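Local atomic coordinates of 5'-AMP-activated protein kinase subunit beta (Schizosaccharomyces pombe, PDB entry 2QRD), a protein that probably serves as the scaffold and regulatory beta subunit of the heterotrimeric AMP-activated protein kinase, helping cells adapt to glucose limitation. Residues 59-64 against 77-82. Numbering follows the deposited sequence.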
loop_
_atom_site.group_PDB
_atom_site.type_symbol
_atom_site.label_atom_id
_atom_site.label_comp_id
_atom_site.label_asym_id
_atom_site.label_seq_id
_atom_site.Cartn_x
_atom_site.Cartn_y
_atom_site.Cartn_z
ATOM N N VAL B 59 -12.137 -6.617 20.015
ATOM C CA VAL B 59 -12.430 -5.387 20.761
ATOM C C VAL B 59 -11.565 -4.178 20.348
ATOM O O VAL B 59 -11.896 -3.059 20.721
ATOM C CB VAL B 59 -12.462 -5.557 22.329
ATOM C CG1 VAL B 59 -13.499 -6.606 22.773
ATOM C CG2 VAL B 59 -11.075 -5.852 22.885
ATOM N N LEU B 60 -10.482 -4.393 19.594
ATOM C CA LEU B 60 -9.574 -3.302 19.218
ATOM C C LEU B 60 -9.731 -2.854 17.763
ATOM O O LEU B 60 -8.876 -2.141 17.208
ATOM C CB LEU B 60 -8.117 -3.681 19.495
ATOM C CG LEU B 60 -7.733 -4.126 20.915
ATOM C CD1 LEU B 60 -6.306 -4.690 20.952
ATOM C CD2 LEU B 60 -7.924 -2.985 21.912
ATOM N N LEU B 61 -10.823 -3.285 17.153
ATOM C CA LEU B 61 -11.252 -2.807 15.854
ATOM C C LEU B 61 -11.558 -1.288 15.841
ATOM O O LEU B 61 -12.236 -0.757 16.728
ATOM C CB LEU B 61 -12.461 -3.629 15.386
ATOM C CG LEU B 61 -12.199 -4.807 14.427
ATOM C CD1 LEU B 61 -10.806 -5.403 14.543
ATOM C CD2 LEU B 61 -13.248 -5.881 14.602
ATOM N N ASN B 62 -11.031 -0.612 14.827
ATOM C CA ASN B 62 -11.147 0.837 14.655
ATOM C C ASN B 62 -10.822 1.688 15.885
ATOM O O ASN B 62 -11.442 2.702 16.145
ATOM C CB ASN B 62 -12.451 1.221 13.926
ATOM C CG ASN B 62 -12.471 0.745 12.437
ATOM O OD1 ASN B 62 -13.431 0.110 11.998
ATOM N ND2 ASN B 62 -11.397 1.022 11.688
ATOM N N HIS B 63 -9.816 1.239 16.630
ATOM C CA HIS B 63 -9.077 2.068 17.570
ATOM C C HIS B 63 -7.860 2.626 16.855
ATOM O O HIS B 63 -7.129 1.908 16.176
ATOM C CB HIS B 63 -8.619 1.244 18.784
ATOM C CG HIS B 63 -9.719 0.924 19.745
ATOM N ND1 HIS B 63 -9.894 1.607 20.929
ATOM C CD2 HIS B 63 -10.716 0.016 19.689
ATOM C CE1 HIS B 63 -10.951 1.134 21.563
ATOM N NE2 HIS B 63 -11.473 0.172 20.827
ATOM N N LEU B 64 -7.641 3.925 17.007
ATOM C CA LEU B 64 -6.491 4.557 16.422
ATOM C C LEU B 64 -5.169 4.034 17.051
ATOM O O LEU B 64 -5.030 4.014 18.285
ATOM C CB LEU B 64 -6.607 6.087 16.574
ATOM C CG LEU B 64 -5.313 6.903 16.377
ATOM C CD1 LEU B 64 -4.886 6.880 14.908
ATOM C CD2 LEU B 64 -5.457 8.322 16.872
ATOM N N SER B 77 -2.941 4.338 12.097
ATOM C CA SER B 77 -3.537 3.092 11.627
ATOM C C SER B 77 -4.788 2.711 12.370
ATOM O O SER B 77 -5.022 3.148 13.489
ATOM C CB SER B 77 -2.554 1.921 11.675
ATOM O OG SER B 77 -1.968 1.742 12.959
ATOM N N ALA B 78 -5.606 1.894 11.724
ATOM C CA ALA B 78 -6.712 1.264 12.415
ATOM C C ALA B 78 -7.001 -0.069 11.726
ATOM O O ALA B 78 -6.645 -0.246 10.575
ATOM C CB ALA B 78 -7.936 2.186 12.461
ATOM N N THR B 79 -7.584 -1.009 12.465
ATOM C CA THR B 79 -7.901 -2.339 11.948
ATOM C C THR B 79 -9.374 -2.405 11.779
ATOM O O THR B 79 -10.116 -1.968 12.633
ATOM C CB THR B 79 -7.419 -3.479 12.891
ATOM O OG1 THR B 79 -5.989 -3.473 12.936
ATOM C CG2 THR B 79 -7.852 -4.861 12.377
ATOM N N THR B 80 -9.815 -2.926 10.658
ATOM C CA THR B 80 -11.245 -3.090 10.445
ATOM C C THR B 80 -11.506 -4.428 9.754
ATOM O O THR B 80 -10.592 -4.995 9.148
ATOM C CB THR B 80 -11.859 -1.858 9.692
ATOM O OG1 THR B 80 -13.263 -1.869 9.886
ATOM C CG2 THR B 80 -11.579 -1.854 8.170
ATOM N N ARG B 81 -12.726 -4.929 9.882
ATOM C CA ARG B 81 -13.180 -6.151 9.219
ATOM C C ARG B 81 -13.696 -5.802 7.825
ATOM O O ARG B 81 -14.491 -4.872 7.666
ATOM C CB ARG B 81 -14.323 -6.811 10.031
ATOM C CG ARG B 81 -14.488 -8.332 9.836
ATOM C CD ARG B 81 -15.612 -8.978 10.689
ATOM N NE ARG B 81 -15.760 -8.416 12.043
ATOM C CZ ARG B 81 -15.395 -9.009 13.194
ATOM N NH1 ARG B 81 -14.840 -10.210 13.202
ATOM N NH2 ARG B 81 -15.607 -8.404 14.360
ATOM N N TYR B 82 -13.219 -6.531 6.822
ATOM C CA TYR B 82 -13.747 -6.459 5.473
ATOM C C TYR B 82 -14.303 -7.843 5.153
ATOM O O TYR B 82 -13.547 -8.753 4.837
ATOM C CB TYR B 82 -12.686 -5.974 4.442
ATOM C CG TYR B 82 -13.272 -5.836 3.053
ATOM C CD1 TYR B 82 -14.084 -4.744 2.722
ATOM C CD2 TYR B 82 -13.107 -6.858 2.096
ATOM C CE1 TYR B 82 -14.658 -4.638 1.457
ATOM C CE2 TYR B 82 -13.720 -6.790 0.843
ATOM C CZ TYR B 82 -14.486 -5.682 0.526
ATOM O OH TYR B 82 -15.069 -5.602 -0.715
HETATM O O HOH W 1 -7.746 -0.554 15.355
#
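Asn62 and Thr79 mark a loop-against-strand contact, held by one direct backbone hydrogen bond and a bridging water, just ahead of the regular antiparallel pairing of 65-67 with 74-82, in the C-terminal interaction domain of the beta subunit. Asn62 N donates to Thr79 O (2.7 Å), a fairly straight bond. On the same Thr79, the N-H is met not by the loop directly but by water 1, which accepts from Thr79 N (2.9 Å) and donates to both Leu60 O and His63 O. The Asn62 amide lies across Thr80, its OD1 2.9 Å from Thr80 OG1 and its ND2 3.7 Å from Ala78 CB. Thr80 OG1, anti to its own backbone N (chi1 -162°), is hydrogen-bonded to Lys118 O of the kinase subunit ssp2, and Asn62 ND2 makes a weak hydrogen bond to Ser120 OG of the same kinase subunit. On Leu61, CD1 meets Thr79 CG2 at 3.7 Å, while CD2 approaches Arg81 NH2. An alanine in place of Asn62 would probably leave Ser120 of the kinase subunit without this weak bond and open a gap beside Thr80. Backbone and water bonds thus tie the loop to the strand, while the Asn62 amide and Thr80 hydroxyl, together with backbone bonds from Asn62 and Leu64, reach the kinase subunit.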